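Local coordinates for protein yeast Cdc13 OB4 (Candida glabrata, PDB 3RMH) that forms, as the C-terminal OB-fold domain of the telomere protein Cdc13, a homodimer, and belongs to a protein that probably binds DNA, at residues 42-54 with 66-78. The protein carries 2 engineered substitutions. Residues are numbered along the deposited sequence; the frame is centred on the assembly and turned at random.
Sequences VYDQEIRIKVVNE and DILEVYITGKEEV
Strands 46-52 and 68-73 run antiparallel, their axes approaching to 4.6 Å at 155°, and the hydrogen-bonded pairs Ile47-Ile72, Ile49-Val70 and Val51-Leu68 supply six of the backbone bonds. A seventh, from Gly74 N to Gln45 O at 2.9 Å, carries the ladder to the N-cap of helix 75-82, beside the classic bulge in which Gln45 and Glu46 both face Val42.

On one face, Glu46, with CG anti to its own N (chi1 -171°), runs alongside Thr73 and divides its carboxylate. OE2 accepts the Thr73 hydroxyl, OG1 to OE2 2.8 Å, from the anti side and tilted out of the carboxylate plane. OE1 lies in the guanidinium plane of Arg48 and is gripped side-on by NE and NH2; the NE bond, 2.8 Å to Glu46 OE1, is the straighter. The same carboxylate lies at the edge of the Tyr71 ring, its plane turned 78° from it. Arg48 sends its extended chain past the ring, Arg48 CG 3.9 Å from Tyr71 CD1, and Arg48 CD lies 3.4 Å from Glu69 OE2. No N-H of Arg48 points at that oxygen, and Lys50 NZ stays beyond salt-bridge range, 4.1 Å from Glu69 OE2; both are looser electrostatic neighbours. Further along, Ile67 CG2 rests against Lys50 CB at 3.7 Å.

The opposite face is apolar: Ile47 meets Ile72 CB to CB, Val51 CG2 packs on Leu68 CB, and Val78 from the helix closes the end over Gln45 O. Strands 28-42 and 115-119, with Leu87 and Phe92, add to this side of the OB fold.

Arg48 also salt-bridges Glu40 of the second subunit and packs on its Arg48. Glu46, held by Thr73, is well placed to orient Arg48, and with that Glu40 its charge would be expected to offset the closeness of the two arginines.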
ATOM      1  N   VAL B  42      -1.224   0.585  13.364  1.00 44.98           N
ATOM      2  CA  VAL B  42      -2.097  -0.551  13.649  1.00 49.39           C
ATOM      3  C   VAL B  42      -1.784  -1.074  15.049  1.00 53.01           C
ATOM      4  O   VAL B  42      -0.831  -1.830  15.238  1.00 50.22           O
ATOM      5  CB  VAL B  42      -1.918  -1.676  12.615  1.00 48.38           C
ATOM      6  CG1 VAL B  42      -2.826  -2.849  12.939  1.00 51.07           C
ATOM      7  CG2 VAL B  42      -2.208  -1.155  11.217  1.00 51.68           C
ATOM      8  N   TYR B  43      -2.577  -0.643  16.027  1.00 61.29           N
ATOM      9  CA  TYR B  43      -2.362  -1.002  17.427  1.00 68.74           C
ATOM     10  C   TYR B  43      -0.939  -0.671  17.859  1.00 65.65           C
ATOM     11  O   TYR B  43      -0.439   0.413  17.573  1.00 65.44           O
ATOM     12  CB  TYR B  43      -2.671  -2.484  17.645  1.00 76.38           C
ATOM     13  CG  TYR B  43      -4.005  -2.886  17.064  1.00 85.60           C
ATOM     14  CD1 TYR B  43      -5.150  -2.925  17.851  1.00 92.58           C
ATOM     15  CD2 TYR B  43      -4.124  -3.205  15.720  1.00 86.47           C
ATOM     16  CE1 TYR B  43      -6.374  -3.284  17.314  1.00 94.30           C
ATOM     17  CE2 TYR B  43      -5.339  -3.562  15.174  1.00 89.84           C
ATOM     18  CZ  TYR B  43      -6.459  -3.602  15.972  1.00 93.99           C
ATOM     19  OH  TYR B  43      -7.664  -3.961  15.413  1.00 98.78           O
ATOM     20  N   ASP B  44      -0.296  -1.602  18.554  1.00 65.01           N
ATOM     21  CA  ASP B  44       1.114  -1.457  18.890  1.00 67.97           C
ATOM     22  C   ASP B  44       1.926  -2.478  18.105  1.00 57.50           C
ATOM     23  O   ASP B  44       3.032  -2.860  18.504  1.00 56.87           O
ATOM     24  CB  ASP B  44       1.335  -1.638  20.390  1.00 82.68           C
ATOM     25  CG  ASP B  44       0.659  -2.879  20.933  1.00 95.99           C
ATOM     26  OD1 ASP B  44       0.463  -3.841  20.158  1.00 96.57           O
ATOM     27  OD2 ASP B  44       0.321  -2.889  22.137  1.00103.24           O
ATOM     28  N   GLN B  45       1.366  -2.900  16.974  1.00 48.99           N
ATOM     29  CA  GLN B  45       1.930  -3.989  16.189  1.00 45.29           C
ATOM     30  C   GLN B  45       2.622  -3.531  14.910  1.00 34.12           C
ATOM     31  O   GLN B  45       3.572  -4.172  14.460  1.00 40.61           O
ATOM     32  CB  GLN B  45       0.839  -5.003  15.834  1.00 51.61           C
ATOM     33  CG  GLN B  45       0.012  -5.472  17.017  1.00 63.45           C
ATOM     34  CD  GLN B  45      -0.949  -6.579  16.638  1.00 67.19           C
ATOM     35  OE1 GLN B  45      -0.666  -7.382  15.747  1.00 58.81           O
ATOM     36  NE2 GLN B  45      -2.095  -6.624  17.306  1.00 73.31           N
ATOM     37  N   GLU B  46       2.147  -2.441  14.311  1.00 32.53           N
ATOM     38  CA  GLU B  46       2.696  -2.019  13.027  1.00 30.46           C
ATOM     39  C   GLU B  46       2.595  -0.520  12.775  1.00 30.60           C
ATOM     40  O   GLU B  46       1.610   0.119  13.134  1.00 36.96           O
ATOM     41  CB  GLU B  46       2.025  -2.784  11.881  1.00 30.23           C
ATOM     42  CG  GLU B  46       2.669  -2.583  10.512  1.00 33.14           C
ATOM     43  CD  GLU B  46       2.273  -3.672   9.517  1.00 42.40           C
ATOM     44  OE1 GLU B  46       1.249  -3.510   8.816  1.00 35.01           O
ATOM     45  OE2 GLU B  46       2.990  -4.695   9.435  1.00 47.26           O
ATOM     46  N   ILE B  47       3.626   0.017  12.134  1.00 25.56           N
ATOM     47  CA  ILE B  47       3.626   1.401  11.660  1.00 21.55           C
ATOM     48  C   ILE B  47       3.891   1.375  10.161  1.00 23.53           C
ATOM     49  O   ILE B  47       4.866   0.770   9.704  1.00 25.43           O
ATOM     50  CB  ILE B  47       4.729   2.216  12.361  1.00 23.43           C
ATOM     51  CG1 ILE B  47       4.554   2.142  13.876  1.00 29.05           C
ATOM     52  CG2 ILE B  47       4.725   3.687  11.872  1.00 26.15           C
ATOM     53  CD1 ILE B  47       5.698   2.762  14.656  1.00 29.75           C
ATOM     54  N   ARG B  48       3.019   2.012   9.394  1.00 18.72           N
ATOM     55  CA  ARG B  48       3.213   2.134   7.961  1.00 17.74           C
ATOM     56  C   ARG B  48       3.414   3.587   7.565  1.00 20.93           C
ATOM     57  O   ARG B  48       2.580   4.437   7.866  1.00 22.73           O
ATOM     58  CB  ARG B  48       1.999   1.596   7.213  1.00 23.46           C
ATOM     59  CG  ARG B  48       1.643   0.197   7.606  1.00 29.32           C
ATOM     60  CD  ARG B  48       0.279  -0.151   7.052  1.00 39.65           C
ATOM     61  NE  ARG B  48      -0.194  -1.448   7.521  1.00 41.50           N
ATOM     62  CZ  ARG B  48      -1.434  -1.886   7.334  1.00 51.64           C
ATOM     63  NH1 ARG B  48      -2.311  -1.115   6.703  1.00 54.25           N
ATOM     64  NH2 ARG B  48      -1.799  -3.084   7.778  1.00 44.95           N
ATOM     65  N   ILE B  49       4.508   3.848   6.866  1.00 22.57           N
ATOM     66  CA  ILE B  49       4.903   5.213   6.491  1.00 15.94           C
ATOM     67  C   ILE B  49       4.961   5.311   4.970  1.00 21.44           C
ATOM     68  O   ILE B  49       5.722   4.586   4.336  1.00 26.56           O
ATOM     69  CB  ILE B  49       6.294   5.517   7.058  1.00 23.79           C
ATOM     70  CG1 ILE B  49       6.301   5.328   8.575  1.00 29.47           C
ATOM     71  CG2 ILE B  49       6.775   6.928   6.686  1.00 26.64           C
ATOM     72  CD1 ILE B  49       7.685   5.442   9.197  1.00 34.74           C
ATOM     73  N   LYS B  50       4.170   6.206   4.381  1.00 21.62           N
ATOM     74  CA  LYS B  50       4.211   6.410   2.934  1.00 21.15           C
ATOM     75  C   LYS B  50       5.131   7.580   2.591  1.00 22.04           C
ATOM     76  O   LYS B  50       5.009   8.652   3.173  1.00 22.95           O
ATOM     77  CB  LYS B  50       2.804   6.670   2.371  1.00 19.32           C
ATOM     78  CG  LYS B  50       1.859   5.444   2.468  1.00 36.01           C
ATOM     79  CD  LYS B  50       0.567   5.654   1.681  1.00 49.23           C
ATOM     80  CE  LYS B  50      -0.385   4.455   1.807  1.00 58.13           C
ATOM     81  NZ  LYS B  50      -1.022   4.381   3.158  1.00 65.87           N
ATOM     82  N   VAL B  51       6.041   7.361   1.649  1.00 18.70           N
ATOM     83  CA  VAL B  51       7.002   8.392   1.253  1.00 24.75           C
ATOM     84  C   VAL B  51       7.039   8.577  -0.258  1.00 24.29           C
ATOM     85  O   VAL B  51       6.768   7.640  -1.018  1.00 28.20           O
ATOM     86  CB  VAL B  51       8.438   8.069   1.759  1.00 20.17           C
ATOM     87  CG1 VAL B  51       8.454   7.873   3.273  1.00 20.40           C
ATOM     88  CG2 VAL B  51       9.003   6.817   1.060  1.00 20.84           C
ATOM     89  N   VAL B  52       7.373   9.797  -0.670  1.00 20.72           N
ATOM     90  CA  VAL B  52       7.488  10.202  -2.074  1.00 22.85           C
ATOM     91  C   VAL B  52       8.759  11.028  -2.283  1.00 28.77           C
ATOM     92  O   VAL B  52       9.262  11.637  -1.343  1.00 29.13           O
ATOM     93  CB  VAL B  52       6.271  11.039  -2.520  1.00 25.09           C
ATOM     94  CG1 VAL B  52       4.989  10.260  -2.268  1.00 26.27           C
ATOM     95  CG2 VAL B  52       6.239  12.399  -1.787  1.00 23.19           C
ATOM     96  N   ASN B  53       9.280  11.051  -3.508  1.00 28.87           N
ATOM     97  CA  ASN B  53      10.474  11.830  -3.801  1.00 30.15           C
ATOM     98  C   ASN B  53      10.178  13.341  -3.836  1.00 37.68           C
ATOM     99  O   ASN B  53      10.995  14.147  -3.398  1.00 37.55           O
ATOM    100  CB  ASN B  53      11.143  11.363  -5.108  1.00 31.33           C
ATOM    101  CG  ASN B  53      11.755   9.955  -5.006  1.00 38.41           C
ATOM    102  OD1 ASN B  53      11.367   9.044  -5.740  1.00 35.67           O
ATOM    103  ND2 ASN B  53      12.724   9.784  -4.113  1.00 38.46           N
ATOM    104  N   GLU B  54       9.008  13.716  -4.352  1.00 30.91           N
ATOM    105  CA  GLU B  54       8.604  15.128  -4.438  1.00 36.87           C
ATOM    106  C   GLU B  54       7.136  15.308  -4.060  1.00 38.08           C
ATOM    107  O   GLU B  54       6.300  14.467  -4.380  1.00 34.64           O
ATOM    108  CB  GLU B  54       8.814  15.644  -5.861  1.00 46.46           C
ATOM    109  CG  GLU B  54      10.251  15.635  -6.323  1.00 58.21           C
ATOM    110  CD  GLU B  54      11.087  16.702  -5.640  1.00 72.24           C
ATOM    111  OE1 GLU B  54      10.519  17.752  -5.257  1.00 73.99           O
ATOM    112  OE2 GLU B  54      12.311  16.485  -5.484  1.00 72.02           O
ATOM    113  N   ASP B  66       4.379   5.902  -7.343  1.00 28.60           N
ATOM    114  CA  ASP B  66       5.363   6.893  -6.892  1.00 33.15           C
ATOM    115  C   ASP B  66       5.462   6.972  -5.375  1.00 28.40           C
ATOM    116  O   ASP B  66       6.171   7.823  -4.836  1.00 26.51           O
ATOM    117  CB  ASP B  66       5.041   8.276  -7.450  1.00 33.04           C
ATOM    118  CG  ASP B  66       5.523   8.455  -8.874  1.00 44.83           C
ATOM    119  OD1 ASP B  66       6.297   7.597  -9.354  1.00 47.15           O
ATOM    120  OD2 ASP B  66       5.135   9.465  -9.500  1.00 52.16           O
ATOM    121  N   ILE B  67       4.747   6.078  -4.700  1.00 23.49           N
ATOM    122  CA  ILE B  67       4.716   6.039  -3.250  1.00 22.24           C
ATOM    123  C   ILE B  67       5.360   4.754  -2.748  1.00 23.72           C
ATOM    124  O   ILE B  67       4.988   3.669  -3.176  1.00 23.91           O
ATOM    125  CB  ILE B  67       3.263   6.090  -2.744  1.00 23.85           C
ATOM    126  CG1 ILE B  67       2.628   7.447  -3.113  1.00 23.67           C
ATOM    127  CG2 ILE B  67       3.209   5.885  -1.229  1.00 27.32           C
ATOM    128  CD1 ILE B  67       1.095   7.453  -3.000  1.00 27.47           C
ATOM    129  N   LEU B  68       6.321   4.880  -1.836  1.00 20.10           N
ATOM    130  CA  LEU B  68       6.922   3.711  -1.212  1.00 17.52           C
ATOM    131  C   LEU B  68       6.277   3.546   0.153  1.00 20.21           C
ATOM    132  O   LEU B  68       6.234   4.486   0.956  1.00 20.74           O
ATOM    133  CB  LEU B  68       8.443   3.881  -1.088  1.00 22.71           C
ATOM    134  CG  LEU B  68       9.221   2.568  -0.875  1.00 21.49           C
ATOM    135  CD1 LEU B  68       9.284   1.778  -2.188  1.00 26.50           C
ATOM    136  CD2 LEU B  68      10.630   2.846  -0.383  1.00 21.39           C
ATOM    137  N   GLU B  69       5.722   2.367   0.404  1.00 17.41           N
ATOM    138  CA  GLU B  69       5.172   2.066   1.715  1.00 22.70           C
ATOM    139  C   GLU B  69       6.209   1.346   2.565  1.00 22.34           C
ATOM    140  O   GLU B  69       6.642   0.239   2.252  1.00 25.97           O
ATOM    141  CB  GLU B  69       3.868   1.253   1.614  1.00 25.11           C
ATOM    142  CG  GLU B  69       3.165   1.086   2.957  1.00 35.19           C
ATOM    143  CD  GLU B  69       1.690   0.708   2.828  1.00 45.16           C
ATOM    144  OE1 GLU B  69       1.256   0.324   1.718  1.00 50.12           O
ATOM    145  OE2 GLU B  69       0.963   0.807   3.844  1.00 44.31           O
ATOM    146  N   VAL B  70       6.608   2.000   3.644  1.00 17.15           N
ATOM    147  CA  VAL B  70       7.671   1.519   4.519  1.00 21.54           C
ATOM    148  C   VAL B  70       7.055   0.979   5.802  1.00 20.36           C
ATOM    149  O   VAL B  70       6.342   1.691   6.493  1.00 27.70           O
ATOM    150  CB  VAL B  70       8.617   2.673   4.888  1.00 21.51           C
ATOM    151  CG1 VAL B  70       9.678   2.213   5.883  1.00 23.77           C
ATOM    152  CG2 VAL B  70       9.263   3.244   3.632  1.00 26.87           C
ATOM    153  N   TYR B  71       7.359  -0.270   6.127  1.00 17.11           N
ATOM    154  CA  TYR B  71       6.730  -0.954   7.249  1.00 18.33           C
ATOM    155  C   TYR B  71       7.683  -1.173   8.388  1.00 22.19           C
ATOM    156  O   TYR B  71       8.802  -1.629   8.188  1.00 24.78           O
ATOM    157  CB  TYR B  71       6.271  -2.359   6.811  1.00 20.88           C
ATOM    158  CG  TYR B  71       5.143  -2.389   5.821  1.00 22.66           C
ATOM    159  CD1 TYR B  71       3.860  -2.727   6.223  1.00 27.40           C
ATOM    160  CD2 TYR B  71       5.365  -2.133   4.480  1.00 24.24           C
ATOM    161  CE1 TYR B  71       2.813  -2.773   5.314  1.00 31.92           C
ATOM    162  CE2 TYR B  71       4.322  -2.188   3.553  1.00 27.79           C
ATOM    163  CZ  TYR B  71       3.056  -2.506   3.980  1.00 33.49           C
ATOM    164  OH  TYR B  71       2.032  -2.550   3.070  1.00 37.95           O
ATOM    165  N   ILE B  72       7.220  -0.877   9.594  1.00 17.11           N
ATOM    166  CA  ILE B  72       7.935  -1.240  10.804  1.00 20.37           C
ATOM    167  C   ILE B  72       7.009  -2.233  11.490  1.00 29.01           C
ATOM    168  O   ILE B  72       5.971  -1.851  12.015  1.00 29.01           O
ATOM    169  CB  ILE B  72       8.141  -0.032  11.702  1.00 24.50           C
ATOM    170  CG1 ILE B  72       9.004   1.007  10.977  1.00 23.94           C
ATOM    171  CG2 ILE B  72       8.813  -0.445  13.003  1.00 29.97           C
ATOM    172  CD1 ILE B  72       9.159   2.322  11.738  1.00 25.87           C
ATOM    173  N   THR B  73       7.383  -3.508  11.484  1.00 23.23           N
ATOM    174  CA  THR B  73       6.412  -4.556  11.796  1.00 32.98           C
ATOM    175  C   THR B  73       6.854  -5.468  12.932  1.00 34.09           C
ATOM    176  O   THR B  73       7.992  -5.935  12.945  1.00 33.29           O
ATOM    177  CB  THR B  73       6.148  -5.392  10.548  1.00 38.66           C
ATOM    178  OG1 THR B  73       5.825  -4.512   9.464  1.00 37.47           O
ATOM    179  CG2 THR B  73       5.003  -6.368  10.786  1.00 44.63           C
ATOM    180  N   GLY B  74       5.952  -5.709  13.883  1.00 38.96           N
ATOM    181  CA  GLY B  74       6.222  -6.578  15.020  1.00 44.77           C
ATOM    182  C   GLY B  74       6.496  -5.805  16.299  1.00 48.89           C
ATOM    183  O   GLY B  74       7.009  -4.695  16.249  1.00 39.42           O
ATOM    184  N   LYS B  75       6.166  -6.395  17.445  1.00 47.05           N
ATOM    185  CA  LYS B  75       6.351  -5.726  18.733  1.00 51.22           C
ATOM    186  C   LYS B  75       7.785  -5.234  18.910  1.00 46.62           C
ATOM    187  O   LYS B  75       8.017  -4.120  19.385  1.00 50.18           O
ATOM    188  CB  LYS B  75       5.992  -6.664  19.894  1.00 65.53           C
ATOM    189  CG  LYS B  75       7.018  -7.774  20.143  1.00 75.59           C
ATOM    190  CD  LYS B  75       6.899  -8.366  21.547  1.00 84.69           C
ATOM    191  CE  LYS B  75       5.559  -9.058  21.746  1.00 86.95           C
ATOM    192  NZ  LYS B  75       5.161  -9.092  23.182  1.00 87.31           N
ATOM    193  N   GLU B  76       8.744  -6.072  18.524  1.00 39.31           N
ATOM    194  CA  GLU B  76      10.153  -5.771  18.731  1.00 45.26           C
ATOM    195  C   GLU B  76      10.642  -4.588  17.894  1.00 35.75           C
ATOM    196  O   GLU B  76      11.328  -3.703  18.406  1.00 39.29           O
ATOM    197  CB  GLU B  76      11.007  -7.005  18.444  1.00 39.70           C
ATOM    198  CG  GLU B  76      12.302  -7.046  19.237  1.00 66.82           C
ATOM    199  CD  GLU B  76      12.087  -7.384  20.707  1.00 85.69           C
ATOM    200  OE1 GLU B  76      10.917  -7.554  21.123  1.00 88.90           O
ATOM    201  OE2 GLU B  76      13.091  -7.484  21.447  1.00 91.85           O
ATOM    202  N   GLU B  77      10.296  -4.587  16.610  1.00 34.58           N
ATOM    203  CA  GLU B  77      10.663  -3.493  15.713  1.00 35.55           C
ATOM    204  C   GLU B  77       9.997  -2.177  16.117  1.00 30.48           C
ATOM    205  O   GLU B  77      10.618  -1.108  16.071  1.00 29.27           O
ATOM    206  CB  GLU B  77      10.282  -3.837  14.278  1.00 36.00           C
ATOM    207  CG  GLU B  77      11.158  -4.884  13.620  1.00 43.38           C
ATOM    208  CD  GLU B  77      10.691  -5.201  12.209  1.00 53.86           C
ATOM    209  OE1 GLU B  77      10.057  -4.318  11.581  1.00 45.83           O
ATOM    210  OE2 GLU B  77      10.936  -6.335  11.733  1.00 61.37           O
ATOM    211  N   VAL B  78       8.728  -2.254  16.495  1.00 30.27           N
ATOM    212  CA  VAL B  78       8.001  -1.081  16.961  1.00 28.28           C
ATOM    213  C   VAL B  78       8.633  -0.495  18.221  1.00 35.69           C
ATOM    214  O   VAL B  78       8.830   0.723  18.328  1.00 31.56           O
ATOM    215  CB  VAL B  78       6.511  -1.398  17.193  1.00 33.85           C
ATOM    216  CG1 VAL B  78       5.797  -0.194  17.802  1.00 30.65           C
ATOM    217  CG2 VAL B  78       5.852  -1.787  15.876  1.00 33.75           C
TER
HETATM  218  O   HOH W   1       8.038   9.556  -5.751  1.00 32.16           O